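Long-range contacts in polysaccharide biosynthesis protein CapD (Bacillus thuringiensis HD-771, PDB 6BWC), which acts in CMP-pseudaminic acid biosynthesis, probably as an NADP-dependent short-chain dehydrogenase-type enzyme that converts UDP-N-acetylglucosamine: residues V91-V102 and P135-K143; D65-F73 and T104-A115. The protein carries 2 engineered substitutions. All coordinates share one frame; numbering follows the deposited sequence.

Overall arrangement
Both contacts share helix 98-118, which packs beside the parallel sheet of the Rossmann-type domain, and both touch the same NADP. Contact 1 is the more deeply buried: it joins helix 91-96 and the start of helix 98-118 to the start of helix 138-156, where the nicotinamide ribose is held. Contact 2, partly buried, sets the middle of helix 98-118 against the loop and helix that follow strand 59-63, at the adenine end. Each contact has an asparagine bonded to a backbone carbonyl; contact 1 adds a glutamate on a helix-start amide, contact 2 an arginine grip, a cation-pi contact and apolar packing. E100 of contact 1 and R67 of contact 2 form a salt bridge between them.

Contact 1 of 2, residues V91-V102 and P135-K143; sequences VSFCEYNPFEAV and PTNNYGATK. With NAP (NADP nicotinamide-adenine-dinucleotide phosphate), chain N.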
# COMPACT_ATOMS: atom_id res chain seq x y z
N VAL C 91 -27.52 -9.98 -1.26
CA VAL C 91 -28.01 -8.73 -0.72
C VAL C 91 -27.73 -8.65 0.77
O VAL C 91 -27.14 -7.64 1.22
CB VAL C 91 -29.51 -8.52 -1.03
CG1 VAL C 91 -30.13 -7.42 -0.17
CG2 VAL C 91 -29.69 -8.17 -2.49
N SER C 92 -28.10 -9.68 1.53
CA SER C 92 -27.97 -9.62 3.00
C SER C 92 -26.50 -9.49 3.38
O SER C 92 -26.14 -8.54 4.07
CB SER C 92 -28.64 -10.81 3.71
OG SER C 92 -27.76 -11.90 3.89
N PHE C 93 -25.66 -10.40 2.90
CA PHE C 93 -24.20 -10.38 3.16
C PHE C 93 -23.52 -9.03 2.85
O PHE C 93 -22.60 -8.63 3.57
CB PHE C 93 -23.47 -11.51 2.40
CG PHE C 93 -23.65 -12.87 3.03
CD1 PHE C 93 -22.79 -13.30 4.04
CD2 PHE C 93 -24.69 -13.71 2.64
CE1 PHE C 93 -22.96 -14.55 4.63
CE2 PHE C 93 -24.87 -14.95 3.23
CZ PHE C 93 -24.01 -15.37 4.22
N CYS C 94 -23.97 -8.36 1.77
CA CYS C 94 -23.40 -7.07 1.33
C CYS C 94 -23.87 -5.88 2.18
O CYS C 94 -23.25 -4.82 2.15
CB CYS C 94 -23.73 -6.79 -0.16
SG CYS C 94 -22.87 -7.76 -1.43
N GLU C 95 -24.99 -6.03 2.89
CA GLU C 95 -25.40 -5.04 3.93
C GLU C 95 -24.65 -5.21 5.24
O GLU C 95 -24.34 -4.20 5.86
CB GLU C 95 -26.89 -5.10 4.25
CG GLU C 95 -27.78 -4.85 3.06
CD GLU C 95 -28.05 -3.40 2.79
OE1 GLU C 95 -28.96 -2.79 3.40
OE2 GLU C 95 -27.37 -2.90 1.89
N TYR C 96 -24.41 -6.46 5.67
CA TYR C 96 -23.64 -6.74 6.92
C TYR C 96 -22.13 -6.66 6.74
O TYR C 96 -21.42 -6.40 7.72
CB TYR C 96 -24.03 -8.09 7.57
CG TYR C 96 -25.45 -8.13 8.14
CD1 TYR C 96 -25.72 -7.79 9.46
CD2 TYR C 96 -26.51 -8.51 7.33
CE1 TYR C 96 -27.02 -7.82 9.95
CE2 TYR C 96 -27.80 -8.56 7.80
CZ TYR C 96 -28.06 -8.22 9.09
OH TYR C 96 -29.38 -8.28 9.47
N ASN C 97 -21.62 -6.86 5.52
CA ASN C 97 -20.17 -6.73 5.23
C ASN C 97 -20.00 -5.80 4.03
O ASN C 97 -19.57 -6.24 2.97
CB ASN C 97 -19.55 -8.12 4.95
CG ASN C 97 -19.92 -9.18 6.01
OD1 ASN C 97 -19.23 -9.34 7.03
ND2 ASN C 97 -20.99 -9.92 5.75
N PRO C 98 -20.36 -4.50 4.19
CA PRO C 98 -20.39 -3.62 3.05
C PRO C 98 -19.04 -3.14 2.59
O PRO C 98 -18.90 -2.89 1.39
CB PRO C 98 -21.23 -2.45 3.52
CG PRO C 98 -20.95 -2.38 4.94
CD PRO C 98 -20.86 -3.81 5.39
N PHE C 99 -18.04 -3.00 3.46
CA PHE C 99 -16.74 -2.67 2.91
C PHE C 99 -16.14 -3.85 2.10
O PHE C 99 -15.42 -3.63 1.13
CB PHE C 99 -15.77 -2.12 3.96
CG PHE C 99 -14.65 -1.31 3.35
CD1 PHE C 99 -14.91 -0.04 2.77
CD2 PHE C 99 -13.35 -1.80 3.32
CE1 PHE C 99 -13.89 0.71 2.22
CE2 PHE C 99 -12.34 -1.05 2.76
CZ PHE C 99 -12.60 0.20 2.21
N GLU C 100 -16.46 -5.08 2.48
CA GLU C 100 -16.04 -6.24 1.70
C GLU C 100 -16.68 -6.20 0.34
O GLU C 100 -16.03 -6.44 -0.67
CB GLU C 100 -16.44 -7.53 2.39
CG GLU C 100 -15.73 -7.77 3.72
CD GLU C 100 -14.28 -8.18 3.50
OE1 GLU C 100 -14.05 -9.18 2.78
OE2 GLU C 100 -13.38 -7.48 4.02
N ALA C 101 -17.97 -5.89 0.31
CA ALA C 101 -18.64 -5.67 -0.97
C ALA C 101 -17.98 -4.56 -1.83
O ALA C 101 -17.92 -4.68 -3.06
CB ALA C 101 -20.11 -5.36 -0.73
N VAL C 102 -17.48 -3.51 -1.19
CA VAL C 102 -16.75 -2.44 -1.90
C VAL C 102 -15.49 -2.99 -2.53
O VAL C 102 -15.24 -2.70 -3.70
CB VAL C 102 -16.34 -1.22 -1.01
CG1 VAL C 102 -15.55 -0.19 -1.80
CG2 VAL C 102 -17.55 -0.55 -0.40
N PRO C 135 -31.46 1.35 -6.61
CA PRO C 135 -31.24 0.35 -5.58
C PRO C 135 -31.58 0.77 -4.16
O PRO C 135 -31.49 1.95 -3.81
CB PRO C 135 -29.74 0.07 -5.68
CG PRO C 135 -29.16 1.35 -6.18
CD PRO C 135 -30.17 1.85 -7.15
N THR C 136 -31.95 -0.23 -3.36
CA THR C 136 -32.31 -0.13 -1.95
C THR C 136 -31.30 -0.89 -1.06
O THR C 136 -31.54 -1.10 0.14
CB THR C 136 -33.71 -0.74 -1.74
OG1 THR C 136 -34.47 -0.56 -2.92
CG2 THR C 136 -34.45 -0.07 -0.61
N ASN C 137 -30.18 -1.31 -1.66
CA ASN C 137 -29.12 -1.98 -0.91
C ASN C 137 -27.73 -1.65 -1.42
O ASN C 137 -27.54 -1.10 -2.56
CB ASN C 137 -29.34 -3.49 -0.89
CG ASN C 137 -29.58 -4.08 -2.27
OD1 ASN C 137 -28.73 -4.00 -3.15
ND2 ASN C 137 -30.74 -4.70 -2.46
N ASN C 138 -26.76 -1.97 -0.56
CA ASN C 138 -25.35 -1.73 -0.82
C ASN C 138 -24.92 -2.55 -2.01
O ASN C 138 -24.15 -2.08 -2.81
CB ASN C 138 -24.50 -2.06 0.43
CG ASN C 138 -23.03 -1.73 0.26
OD1 ASN C 138 -22.65 -0.64 -0.16
ND2 ASN C 138 -22.18 -2.67 0.61
N TYR C 139 -25.47 -3.76 -2.15
CA TYR C 139 -25.10 -4.62 -3.30
C TYR C 139 -25.41 -3.91 -4.62
O TYR C 139 -24.52 -3.71 -5.45
CB TYR C 139 -25.78 -6.00 -3.23
CG TYR C 139 -25.63 -6.77 -4.51
CD1 TYR C 139 -24.38 -7.06 -5.04
CD2 TYR C 139 -26.74 -7.20 -5.22
CE1 TYR C 139 -24.25 -7.74 -6.23
CE2 TYR C 139 -26.62 -7.90 -6.39
CZ TYR C 139 -25.38 -8.17 -6.90
OH TYR C 139 -25.29 -8.89 -8.10
N GLY C 140 -26.66 -3.49 -4.77
CA GLY C 140 -27.07 -2.72 -5.95
C GLY C 140 -26.39 -1.36 -6.03
O GLY C 140 -26.22 -0.81 -7.13
N ALA C 141 -26.02 -0.80 -4.88
CA ALA C 141 -25.15 0.37 -4.86
C ALA C 141 -23.81 0.11 -5.54
O ALA C 141 -23.39 0.89 -6.37
CB ALA C 141 -24.94 0.88 -3.45
N THR C 142 -23.16 -1.00 -5.21
CA THR C 142 -21.88 -1.37 -5.85
C THR C 142 -22.06 -1.75 -7.33
O THR C 142 -21.16 -1.52 -8.14
CB THR C 142 -21.14 -2.54 -5.15
OG1 THR C 142 -21.94 -3.73 -5.15
CG2 THR C 142 -20.82 -2.20 -3.74
N LYS C 143 -23.18 -2.34 -7.69
CA LYS C 143 -23.34 -2.70 -9.10
C LYS C 143 -23.58 -1.46 -9.99
O LYS C 143 -23.01 -1.34 -11.09
CB LYS C 143 -24.41 -3.78 -9.30
CG LYS C 143 -23.93 -5.16 -8.82
CD LYS C 143 -22.76 -5.70 -9.64
CE LYS C 143 -22.80 -7.23 -9.67
NZ LYS C 143 -21.53 -7.92 -10.05
PA NAP N . -21.28 -17.36 -7.80
O1A NAP N . -21.76 -18.76 -8.06
O2A NAP N . -21.15 -16.97 -6.37
O5B NAP N . -19.90 -17.10 -8.55
C5B NAP N . -18.95 -16.19 -7.99
C4B NAP N . -17.58 -16.45 -8.60
O4B NAP N . -16.62 -15.46 -8.25
C3B NAP N . -17.02 -17.74 -8.06
O3B NAP N . -16.23 -18.26 -9.13
C2B NAP N . -16.20 -17.29 -6.88
O2B NAP N . -15.29 -18.32 -6.55
C1B NAP N . -15.58 -16.00 -7.42
N9A NAP N . -15.14 -14.92 -6.48
C8A NAP N . -15.78 -14.34 -5.42
N7A NAP N . -15.03 -13.35 -4.84
C5A NAP N . -13.88 -13.27 -5.54
C6A NAP N . -12.63 -12.47 -5.51
N6A NAP N . -12.42 -11.52 -4.59
N1A NAP N . -11.69 -12.71 -6.43
C2A NAP N . -11.83 -13.66 -7.38
N3A NAP N . -12.93 -14.43 -7.47
C4A NAP N . -13.97 -14.29 -6.61
O3 NAP N . -22.18 -16.25 -8.55
PN NAP N . -23.02 -16.42 -9.92
O1N NAP N . -22.29 -17.27 -10.95
O2N NAP N . -24.45 -16.71 -9.57
O5D NAP N . -23.09 -14.91 -10.43
C5D NAP N . -22.04 -14.41 -11.22
C4D NAP N . -22.25 -12.92 -11.48
O4D NAP N . -23.60 -12.73 -11.89
C3D NAP N . -22.00 -11.95 -10.31
O3D NAP N . -21.19 -10.87 -10.79
C2D NAP N . -23.36 -11.45 -9.91
O2D NAP N . -23.34 -10.09 -9.46
C1D NAP N . -24.15 -11.59 -11.21
N1N NAP N . -25.60 -11.78 -11.04
C2N NAP N . -26.04 -12.96 -10.59
C3N NAP N . -27.38 -13.25 -10.40
C7N NAP N . -27.86 -14.56 -9.87
O7N NAP N . -29.05 -14.66 -9.56
N7N NAP N . -27.04 -15.60 -9.71
C4N NAP N . -28.39 -12.22 -10.74
C5N NAP N . -27.80 -10.96 -11.20
C6N NAP N . -26.43 -10.79 -11.36
P2B NAP N . -14.54 -18.36 -5.12
O1X NAP N . -13.98 -19.77 -5.19
O2X NAP N . -13.44 -17.33 -5.20
O3X NAP N . -15.62 -18.09 -4.04
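N138 is the knob of this contact, its side chain lodged among C94, E95, P98 and A101. With CG anti to the backbone N (chi1 -176°), the amide reaches across to the end of helix 91-96, where ND2 donates to C94 O at 2.9 Å. C94 O lies close to the amide plane, and a weak bond runs from ND2 to P98 O. The other end of the amide, OD1, bonds to T145 of the second subunit, which fixes the rotation of the group. At the backbone, N138 N points at E95 OE2 (2.7 Å, 170° at the hydrogen), meeting this oxygen nearly along its C-O bond. A carboxylate placed at the first turn of helix 138-156 would be expected to interact favourably with the helix dipole.

Beside this tight polar knot, C94 CB lies 3.8 Å from Y139 CB, and the C94 sulfur approaches the tyrosine ring obliquely. Packing is thinner at both flanks. Partly exposed V91 sets its two methyls against N137 ND2, each 3.6 Å from it. N137 OD1 meanwhile caps the helix by accepting from G140 N, and its ND2 bonds to G268 O. At the far flank, T142 CG2 merely touches the backbone of A101 (3.9 Å to A101 O).

Beyond the interface Y139 OH meets the NADP ribose at O2D (2.7 Å), and K143 NZ donates to O3D of the same ribose. Y139 and K143 have the spacing of the YxxxK motif of short-chain dehydrogenases.

Contact 2 of 2, residues D65-F73 and T104-A115; sequences DIRNYDRVF and TNIFGTQNVIKA. With NAP (NADP nicotinamide-adenine-dinucleotide phosphate), chain N.
T104 OG1 is gripped side-on by the R67 guanidinium, with NE at 2.8 Å and NH2 at 2.9 Å from this one oxygen, which lies at the edge of the group and near its plane. The R67 chain, extended from CG to NE, runs back along helix 98-118 to bring the guanidinium there, and NH2 has a stronger partner in the carboxylate of E100. The segment 65-73 belongs to the adenine-binding edge of the Rossmann fold, following strand 59-63. Here D65 forms an Asx turn: its OD1 takes R67 N on the anti lone pair and also accepts from NADP N6A (2.9 Å), while I66 N donates to N1A. The adenine amino group and ring nitrogen are thus both read by one short turn.

That turn is pinned to the helix by N111, whose ND2 donates to I66 O at 2.9 Å and 171°, with the acceptor lying in the amide plane. One helical turn earlier, G108 has no side chain, which leaves room for I66 CD1, and its CA makes a CH...O contact to the same I66 O. The I66 side chain also turns toward the helix: CD1 lies over G108, 3.3 Å from T104 O and close to T104 CG2, while CG1 lies by the adenine.

Further along, V72 CG1 fits against A115 CB (3.7 Å) and the helices cross at -44°. At the partly exposed end Y69 lays its ring beside the helix, its edge turned to A115 N. D70 nearby forms a salt bridge with K114 of the fourth subunit. Over one face of the Y69 ring, the K114 ammonium makes a cation-pi contact, NZ standing 3.4 Å from the ring centroid and only 8° off the normal.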
# COMPACT_ATOMS: atom_id res chain seq x y z
N ASP C 65 -7.19 -13.43 -6.43
CA ASP C 65 -8.24 -12.54 -5.95
C ASP C 65 -8.25 -11.23 -6.70
O ASP C 65 -7.25 -10.56 -6.76
CB ASP C 65 -8.02 -12.30 -4.47
CG ASP C 65 -9.19 -11.61 -3.81
OD1 ASP C 65 -9.66 -10.56 -4.32
OD2 ASP C 65 -9.63 -12.10 -2.75
N ILE C 66 -9.42 -10.84 -7.24
CA ILE C 66 -9.60 -9.54 -7.97
C ILE C 66 -9.35 -8.26 -7.16
O ILE C 66 -9.26 -7.18 -7.74
CB ILE C 66 -10.94 -9.42 -8.83
CG1 ILE C 66 -12.23 -9.92 -8.17
CG2 ILE C 66 -10.85 -10.26 -10.08
CD1 ILE C 66 -12.84 -8.95 -7.23
N ARG C 67 -9.22 -8.38 -5.83
CA ARG C 67 -8.74 -7.29 -4.97
C ARG C 67 -7.21 -7.06 -5.18
O ARG C 67 -6.69 -5.96 -4.94
CB ARG C 67 -9.05 -7.59 -3.50
CG ARG C 67 -10.55 -7.77 -3.17
CD ARG C 67 -10.80 -8.31 -1.74
NE ARG C 67 -12.24 -8.45 -1.39
CZ ARG C 67 -12.71 -8.69 -0.15
NH1 ARG C 67 -11.88 -8.82 0.89
NH2 ARG C 67 -14.02 -8.80 0.07
N ASN C 68 -6.51 -8.09 -5.66
CA ASN C 68 -5.09 -8.06 -6.00
C ASN C 68 -4.85 -7.63 -7.45
O ASN C 68 -5.02 -8.45 -8.35
CB ASN C 68 -4.50 -9.48 -5.77
CG ASN C 68 -3.02 -9.47 -5.47
OD1 ASN C 68 -2.29 -8.54 -5.81
ND2 ASN C 68 -2.57 -10.51 -4.81
N TYR C 69 -4.45 -6.38 -7.71
CA TYR C 69 -4.23 -5.95 -9.09
C TYR C 69 -3.16 -6.80 -9.81
O TYR C 69 -3.43 -7.39 -10.85
CB TYR C 69 -3.87 -4.46 -9.20
CG TYR C 69 -3.46 -4.11 -10.62
CD1 TYR C 69 -4.42 -3.84 -11.62
CD2 TYR C 69 -2.11 -4.11 -10.99
CE1 TYR C 69 -4.03 -3.57 -12.93
CE2 TYR C 69 -1.71 -3.84 -12.30
CZ TYR C 69 -2.66 -3.57 -13.27
OH TYR C 69 -2.20 -3.30 -14.55
N ASP C 70 -1.95 -6.82 -9.25
CA ASP C 70 -0.80 -7.62 -9.74
C ASP C 70 -1.11 -9.05 -10.19
O ASP C 70 -0.44 -9.56 -11.09
CB ASP C 70 0.23 -7.78 -8.63
CG ASP C 70 1.08 -6.54 -8.40
OD1 ASP C 70 0.81 -5.49 -9.03
OD2 ASP C 70 2.01 -6.65 -7.58
N ARG C 71 -2.05 -9.71 -9.52
CA ARG C 71 -2.44 -11.07 -9.89
C ARG C 71 -3.51 -11.11 -10.98
O ARG C 71 -3.56 -12.01 -11.82
CB ARG C 71 -2.95 -11.80 -8.66
CG ARG C 71 -3.42 -13.22 -8.92
CD ARG C 71 -2.40 -14.06 -9.68
NE ARG C 71 -2.52 -15.47 -9.33
CZ ARG C 71 -2.00 -16.48 -10.01
NH1 ARG C 71 -1.33 -16.29 -11.15
NH2 ARG C 71 -2.18 -17.72 -9.55
N VAL C 72 -4.40 -10.13 -10.95
CA VAL C 72 -5.33 -9.88 -12.05
C VAL C 72 -4.52 -9.59 -13.31
O VAL C 72 -4.86 -10.06 -14.39
CB VAL C 72 -6.32 -8.75 -11.68
CG1 VAL C 72 -7.11 -8.27 -12.87
CG2 VAL C 72 -7.28 -9.28 -10.64
N PHE C 73 -3.45 -8.83 -13.15
CA PHE C 73 -2.54 -8.49 -14.22
C PHE C 73 -1.99 -9.70 -14.96
O PHE C 73 -2.14 -9.81 -16.18
CB PHE C 73 -1.36 -7.67 -13.67
CG PHE C 73 -0.46 -7.15 -14.72
CD1 PHE C 73 -0.88 -6.10 -15.53
CD2 PHE C 73 0.78 -7.75 -14.95
CE1 PHE C 73 -0.06 -5.62 -16.54
CE2 PHE C 73 1.62 -7.28 -15.95
CZ PHE C 73 1.19 -6.22 -16.75
N THR C 104 -14.59 -6.15 -3.34
CA THR C 104 -14.83 -7.13 -4.38
C THR C 104 -15.61 -6.53 -5.57
O THR C 104 -15.18 -6.69 -6.73
CB THR C 104 -15.50 -8.38 -3.76
OG1 THR C 104 -14.64 -8.94 -2.75
CG2 THR C 104 -15.79 -9.45 -4.81
N ASN C 105 -16.71 -5.83 -5.30
CA ASN C 105 -17.58 -5.32 -6.37
C ASN C 105 -17.09 -4.02 -7.07
O ASN C 105 -17.28 -3.88 -8.29
CB ASN C 105 -19.04 -5.16 -5.89
CG ASN C 105 -19.72 -6.50 -5.57
OD1 ASN C 105 -19.16 -7.58 -5.75
ND2 ASN C 105 -20.97 -6.43 -5.08
N ILE C 106 -16.48 -3.07 -6.33
CA ILE C 106 -15.96 -1.81 -6.93
C ILE C 106 -14.45 -1.89 -7.21
O ILE C 106 -14.05 -1.89 -8.40
CB ILE C 106 -16.27 -0.56 -6.07
CG1 ILE C 106 -17.78 -0.41 -5.86
CG2 ILE C 106 -15.71 0.72 -6.72
CD1 ILE C 106 -18.16 0.58 -4.79
N PHE C 107 -13.64 -1.98 -6.15
CA PHE C 107 -12.17 -1.92 -6.25
C PHE C 107 -11.66 -3.01 -7.17
O PHE C 107 -10.74 -2.77 -7.96
CB PHE C 107 -11.47 -1.96 -4.86
CG PHE C 107 -9.93 -1.99 -4.92
CD1 PHE C 107 -9.21 -0.99 -5.61
CD2 PHE C 107 -9.19 -3.01 -4.29
CE1 PHE C 107 -7.81 -1.01 -5.67
CE2 PHE C 107 -7.78 -3.02 -4.33
CZ PHE C 107 -7.09 -2.01 -5.02
N GLY C 108 -12.26 -4.19 -7.09
CA GLY C 108 -11.94 -5.30 -8.00
C GLY C 108 -12.33 -5.08 -9.46
O GLY C 108 -11.58 -5.51 -10.37
N THR C 109 -13.47 -4.43 -9.70
CA THR C 109 -13.83 -4.07 -11.06
C THR C 109 -12.77 -3.10 -11.60
O THR C 109 -12.34 -3.24 -12.74
CB THR C 109 -15.25 -3.47 -11.16
OG1 THR C 109 -16.20 -4.35 -10.57
CG2 THR C 109 -15.66 -3.23 -12.62
N GLN C 110 -12.32 -2.13 -10.80
CA GLN C 110 -11.24 -1.25 -11.30
C GLN C 110 -9.98 -1.97 -11.63
O GLN C 110 -9.37 -1.67 -12.64
CB GLN C 110 -10.89 -0.14 -10.33
CG GLN C 110 -11.77 1.05 -10.56
CD GLN C 110 -11.41 1.83 -11.80
OE1 GLN C 110 -10.37 2.50 -11.82
NE2 GLN C 110 -12.29 1.79 -12.83
N ASN C 111 -9.57 -2.88 -10.76
CA ASN C 111 -8.40 -3.69 -11.06
C ASN C 111 -8.56 -4.39 -12.43
O ASN C 111 -7.63 -4.32 -13.23
CB ASN C 111 -8.09 -4.69 -9.93
CG ASN C 111 -7.55 -4.02 -8.68
OD1 ASN C 111 -6.95 -2.91 -8.75
ND2 ASN C 111 -7.75 -4.67 -7.50
N VAL C 112 -9.71 -5.00 -12.71
CA VAL C 112 -9.96 -5.59 -14.02
C VAL C 112 -9.73 -4.55 -15.15
O VAL C 112 -8.93 -4.78 -16.07
CB VAL C 112 -11.38 -6.20 -14.10
CG1 VAL C 112 -11.83 -6.49 -15.53
CG2 VAL C 112 -11.43 -7.47 -13.28
N ILE C 113 -10.40 -3.42 -15.04
CA ILE C 113 -10.37 -2.37 -16.07
C ILE C 113 -8.94 -1.90 -16.37
O ILE C 113 -8.50 -1.86 -17.54
CB ILE C 113 -11.29 -1.19 -15.65
CG1 ILE C 113 -12.76 -1.64 -15.75
CG2 ILE C 113 -11.06 0.05 -16.53
CD1 ILE C 113 -13.78 -0.79 -15.02
N LYS C 114 -8.23 -1.56 -15.30
CA LYS C 114 -6.85 -1.12 -15.33
C LYS C 114 -5.91 -2.19 -15.93
O LYS C 114 -5.07 -1.90 -16.77
CB LYS C 114 -6.45 -0.80 -13.90
CG LYS C 114 -5.13 -0.09 -13.71
CD LYS C 114 -4.74 -0.00 -12.22
CE LYS C 114 -3.20 0.04 -12.02
NZ LYS C 114 -2.73 -0.69 -10.79
N ALA C 115 -6.09 -3.43 -15.48
CA ALA C 115 -5.29 -4.57 -15.94
C ALA C 115 -5.54 -4.94 -17.40
O ALA C 115 -4.62 -5.39 -18.11
CB ALA C 115 -5.57 -5.78 -15.07
PA NAP N . -21.28 -17.36 -7.80
O1A NAP N . -21.76 -18.76 -8.06
O2A NAP N . -21.15 -16.97 -6.37
O5B NAP N . -19.90 -17.10 -8.55
C5B NAP N . -18.95 -16.19 -7.99
C4B NAP N . -17.58 -16.45 -8.60
O4B NAP N . -16.62 -15.46 -8.25
C3B NAP N . -17.02 -17.74 -8.06
O3B NAP N . -16.23 -18.26 -9.13
C2B NAP N . -16.20 -17.29 -6.88
O2B NAP N . -15.29 -18.32 -6.55
C1B NAP N . -15.58 -16.00 -7.42
N9A NAP N . -15.14 -14.92 -6.48
C8A NAP N . -15.78 -14.34 -5.42
N7A NAP N . -15.03 -13.35 -4.84
C5A NAP N . -13.88 -13.27 -5.54
C6A NAP N . -12.63 -12.47 -5.51
N6A NAP N . -12.42 -11.52 -4.59
N1A NAP N . -11.69 -12.71 -6.43
C2A NAP N . -11.83 -13.66 -7.38
N3A NAP N . -12.93 -14.43 -7.47
C4A NAP N . -13.97 -14.29 -6.61
O3 NAP N . -22.18 -16.25 -8.55
PN NAP N . -23.02 -16.42 -9.92
O1N NAP N . -22.29 -17.27 -10.95
O2N NAP N . -24.45 -16.71 -9.57
O5D NAP N . -23.09 -14.91 -10.43
C5D NAP N . -22.04 -14.41 -11.22
C4D NAP N . -22.25 -12.92 -11.48
O4D NAP N . -23.60 -12.73 -11.89
C3D NAP N . -22.00 -11.95 -10.31
O3D NAP N . -21.19 -10.87 -10.79
C2D NAP N . -23.36 -11.45 -9.91
O2D NAP N . -23.34 -10.09 -9.46
C1D NAP N . -24.15 -11.59 -11.21
N1N NAP N . -25.60 -11.78 -11.04
C2N NAP N . -26.04 -12.96 -10.59
C3N NAP N . -27.38 -13.25 -10.40
C7N NAP N . -27.86 -14.56 -9.87
O7N NAP N . -29.05 -14.66 -9.56
N7N NAP N . -27.04 -15.60 -9.71
C4N NAP N . -28.39 -12.22 -10.74
C5N NAP N . -27.80 -10.96 -11.20
C6N NAP N . -26.43 -10.79 -11.36
P2B NAP N . -14.54 -18.36 -5.12
O1X NAP N . -13.98 -19.77 -5.19
O2X NAP N . -13.44 -17.33 -5.20
O3X NAP N . -15.62 -18.09 -4.04